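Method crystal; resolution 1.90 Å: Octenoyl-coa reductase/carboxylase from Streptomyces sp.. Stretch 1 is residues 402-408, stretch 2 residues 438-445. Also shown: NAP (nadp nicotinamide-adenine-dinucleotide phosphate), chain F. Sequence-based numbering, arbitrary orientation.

Stretch 1 (402-408) TSRQVGK
Stretch 2 (438-445) PLRGLTAT

The most unusual feature of this contact is how little hydrogen bonding holds it: two irregular segments bury 392 Å² between them, yet a single direct hydrogen bond crosses, from Ala-444 N to Arg-404 O, at 2.9 Å with a nearly straight N-H...O angle of 170°. The rest is packing, partly apolar and partly methyl groups against carbonyl oxygens and a guanidinium, helped by one bridging water.

The chains run antiparallel. The CA atoms of Arg-404 and Ala-444 lie 4.7 Å apart and those of Gln-405 and Thr-443 4.8 Å apart; the gap then widens to 6.8 Å between the CA atoms of Gly-407 and Leu-439. Stretch 1 begins at Thr-402 (phi/psi -92/11), the first residue to leave a helix, and passes through Ser-403 with positive phi (55/39) and Arg-404 (-94/-4). It then extends through Gln-405 (-104/160) and Val-406 (-118/158), swings through Gly-407 (60/-132) and is extended again at Lys-408 (-123/136). In stretch 2, a type II turn spans Leu-439 to Leu-442, closed by Leu-442 N to Leu-439 O at 3.1 Å. Its corners are Arg-440 (-54/129) and Gly-441 (76/-6), where positive phi favours glycine. Leu-442 (-82/146) and Thr-443 (-136/174) are extended, and Ala-444 (-91/-6) bends the chain.

Water 1 fills part of the gap between the backbones: it accepts from Val-406 N at 3.2 Å and donates to Leu-442 O at 2.8 Å, linking polar groups that do not meet directly.

Val-406 (chi1 m) is the apolar centre of stretch 1, its CA-to-CB bond directed toward stretch 2. Its CG2 lies 3.7 Å from Leu-442 CB and 4.4 Å from Leu-439 CD2, while its CG1 lies 4.2 Å from Ala-444 CB. A branched side chain can thus touch several neighbours at once. Both leucines are m,t. Leu-439 also sends CD1 to within 3.4 Å of Gly-407 CA; an ideal CB on Gly-407 would sit 2.2 Å from that CD1, a clash, and the positive phi independently favours glycine.

Ala-444 points toward stretch 1, and its small methyl fits close to the backbone, with CB 3.2 Å from Ser-403 O and 3.6 Å from Gln-405 O. At the exposed edge, Arg-404 (m,t,p, chi4 77°) starts sideways but its end comes nearer, so that Thr-445 CG2 lies over one guanidinium face, 3.3 Å from Arg-404 NH1. The flat face of the guanidinium can accept such a methyl while its N-H groups point outward in its plane. Thr-445 has chi1 p. Thr-443, also p, points away overall, although its CB lies 3.6 Å from Arg-404 O; its hydroxyl OG1 makes a weak hydrogen bond to Thr-445 O at 3.0 Å.

The CA-to-CB bond of Gln-405 (chi1 93°, between wells; chi2 m; chi3 2°) points away from stretch 2, and the amide at the end of the side chain reaches the NADP phosphate. Its amide NE2 donates to NAP O2A at 2.9 Å and weakly to NAP O1A at 3.0 Å, pairing a neutral donor with phosphate oxygens.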

# COMPACT_ATOMS: atom_id res chain seq x y z
N THR A 402 -3.27 6.07 -38.52
CA THR A 402 -2.10 6.55 -39.23
C THR A 402 -1.32 7.57 -38.40
O THR A 402 -0.42 8.23 -38.90
CB THR A 402 -2.49 7.13 -40.60
OG1 THR A 402 -3.48 8.14 -40.39
CG2 THR A 402 -3.08 6.05 -41.49
N SER A 403 -1.69 7.68 -37.12
CA SER A 403 -0.99 8.52 -36.16
C SER A 403 -0.89 9.97 -36.63
O SER A 403 0.11 10.64 -36.41
CB SER A 403 0.38 7.91 -35.80
OG SER A 403 1.07 8.69 -34.82
N ARG A 404 -1.97 10.45 -37.25
CA ARG A 404 -2.00 11.80 -37.78
C ARG A 404 -2.60 12.79 -36.79
O ARG A 404 -2.65 13.99 -37.06
CB ARG A 404 -2.78 11.84 -39.09
CG ARG A 404 -2.04 11.22 -40.28
CD ARG A 404 -2.91 11.23 -41.52
NE ARG A 404 -3.23 12.58 -41.98
CZ ARG A 404 -2.38 13.37 -42.62
NH1 ARG A 404 -1.15 12.96 -42.89
NH2 ARG A 404 -2.75 14.59 -43.00
N GLN A 405 -3.07 12.26 -35.66
CA GLN A 405 -3.66 13.08 -34.63
C GLN A 405 -2.72 13.30 -33.44
O GLN A 405 -1.78 12.56 -33.24
CB GLN A 405 -4.93 12.41 -34.13
CG GLN A 405 -4.76 11.50 -32.93
CD GLN A 405 -3.99 10.21 -33.21
OE1 GLN A 405 -3.51 9.97 -34.32
NE2 GLN A 405 -3.87 9.38 -32.19
N VAL A 406 -3.00 14.33 -32.67
CA VAL A 406 -2.50 14.41 -31.33
C VAL A 406 -3.74 14.44 -30.46
O VAL A 406 -4.84 14.78 -30.94
CB VAL A 406 -1.60 15.65 -31.12
CG1 VAL A 406 -0.42 15.56 -32.05
CG2 VAL A 406 -2.39 16.96 -31.33
N GLY A 407 -3.59 14.06 -29.19
CA GLY A 407 -4.70 14.05 -28.29
C GLY A 407 -5.78 13.12 -28.78
O GLY A 407 -5.50 11.99 -29.18
N LYS A 408 -7.00 13.62 -28.77
CA LYS A 408 -8.16 12.80 -28.99
C LYS A 408 -8.97 13.32 -30.15
O LYS A 408 -9.22 14.52 -30.28
CB LYS A 408 -9.05 12.79 -27.75
CG LYS A 408 -8.54 12.00 -26.56
CD LYS A 408 -8.49 10.49 -26.79
CE LYS A 408 -9.83 9.96 -27.24
NZ LYS A 408 -9.84 8.49 -27.31
N PRO A 438 -6.65 22.80 -25.30
CA PRO A 438 -5.25 23.09 -25.58
C PRO A 438 -4.82 22.55 -26.93
O PRO A 438 -3.96 23.14 -27.59
CB PRO A 438 -4.52 22.35 -24.46
CG PRO A 438 -5.49 21.32 -23.97
CD PRO A 438 -6.81 21.99 -24.08
N LEU A 439 -5.44 21.46 -27.35
CA LEU A 439 -5.05 20.80 -28.59
C LEU A 439 -5.88 21.18 -29.80
O LEU A 439 -5.72 20.58 -30.86
CB LEU A 439 -5.06 19.28 -28.40
CG LEU A 439 -4.11 18.74 -27.33
CD1 LEU A 439 -4.19 17.24 -27.31
CD2 LEU A 439 -2.65 19.21 -27.55
N ARG A 440 -6.73 22.20 -29.68
CA ARG A 440 -7.61 22.57 -30.77
C ARG A 440 -6.78 22.80 -32.04
O ARG A 440 -5.78 23.52 -32.01
CB ARG A 440 -8.39 23.84 -30.45
CG ARG A 440 -9.45 24.15 -31.48
CD ARG A 440 -9.78 25.64 -31.55
NE ARG A 440 -10.00 26.25 -30.23
CZ ARG A 440 -10.97 25.91 -29.38
NH1 ARG A 440 -11.83 24.94 -29.66
NH2 ARG A 440 -11.08 26.56 -28.22
N GLY A 441 -7.19 22.15 -33.13
CA GLY A 441 -6.58 22.41 -34.44
C GLY A 441 -5.20 21.80 -34.67
O GLY A 441 -4.68 21.88 -35.79
N LEU A 442 -4.62 21.19 -33.64
CA LEU A 442 -3.28 20.59 -33.77
C LEU A 442 -3.37 19.22 -34.38
O LEU A 442 -4.33 18.50 -34.16
CB LEU A 442 -2.59 20.49 -32.41
CG LEU A 442 -2.30 21.81 -31.69
CD1 LEU A 442 -1.32 21.55 -30.57
CD2 LEU A 442 -1.78 22.87 -32.65
N THR A 443 -2.35 18.87 -35.16
CA THR A 443 -2.27 17.57 -35.79
C THR A 443 -0.84 17.06 -35.65
O THR A 443 0.04 17.78 -35.19
CB THR A 443 -2.66 17.62 -37.30
OG1 THR A 443 -1.69 18.39 -38.01
CG2 THR A 443 -4.05 18.23 -37.50
N ALA A 444 -0.61 15.81 -36.07
CA ALA A 444 0.71 15.22 -35.97
C ALA A 444 1.53 15.44 -37.23
O ALA A 444 2.73 15.10 -37.26
CB ALA A 444 0.62 13.72 -35.65
N THR A 445 0.92 16.02 -38.27
CA THR A 445 1.65 16.31 -39.52
C THR A 445 1.82 17.81 -39.74
O THR A 445 0.88 18.58 -39.55
CB THR A 445 0.92 15.74 -40.72
OG1 THR A 445 -0.37 16.37 -40.82
CG2 THR A 445 0.75 14.22 -40.56
PA NAP F . -2.89 7.32 -29.68
O1A NAP F . -3.84 8.53 -29.35
O2A NAP F . -2.74 6.95 -31.13
O5B NAP F . -1.51 7.71 -29.12
C5B NAP F . -0.50 6.72 -29.16
C4B NAP F . 0.83 7.45 -29.18
O4B NAP F . 1.83 6.43 -29.18
C3B NAP F . 1.04 8.30 -30.46
O3B NAP F . 1.05 9.65 -30.03
C2B NAP F . 2.46 7.97 -30.90
O2B NAP F . 3.42 8.82 -30.27
C1B NAP F . 2.68 6.59 -30.40
N9A NAP F . 2.17 5.65 -31.43
C8A NAP F . 1.14 5.79 -32.27
N7A NAP F . 0.98 4.68 -33.01
C5A NAP F . 1.93 3.84 -32.61
C6A NAP F . 2.28 2.58 -33.01
N6A NAP F . 1.57 1.97 -33.96
N1A NAP F . 3.30 1.99 -32.41
C2A NAP F . 3.98 2.59 -31.43
N3A NAP F . 3.70 3.81 -31.03
C4A NAP F . 2.67 4.44 -31.61
O3 NAP F . -3.35 6.01 -28.87
PN NAP F . -3.67 6.01 -27.30
O1N NAP F . -5.22 6.25 -27.27
O2N NAP F . -2.79 6.92 -26.49
O5D NAP F . -3.38 4.46 -27.04
C5D NAP F . -2.01 4.08 -27.07
C4D NAP F . -2.00 2.61 -26.77
O4D NAP F . -2.64 2.46 -25.45
C3D NAP F . -2.86 1.78 -27.73
O3D NAP F . -2.08 0.58 -27.91
C2D NAP F . -4.13 1.51 -26.96
O2D NAP F . -4.75 0.27 -27.37
C1D NAP F . -3.52 1.31 -25.58
N1N NAP F . -4.53 1.71 -24.63
C2N NAP F . -4.78 0.83 -23.59
C3N NAP F . -5.73 1.23 -22.69
C7N NAP F . -6.01 0.28 -21.59
O7N NAP F . -5.34 -0.75 -21.43
N7N NAP F . -7.04 0.64 -20.87
C4N NAP F . -6.41 2.45 -22.80
C5N NAP F . -6.15 3.34 -23.83
C6N NAP F . -5.19 2.96 -24.75
P2B NAP F . 4.87 8.84 -30.97
O1X NAP F . 5.39 10.20 -30.24
O2X NAP F . 5.75 7.58 -30.49
O3X NAP F . 4.51 8.93 -32.43
O HOH W 1 -5.31 15.89 -34.15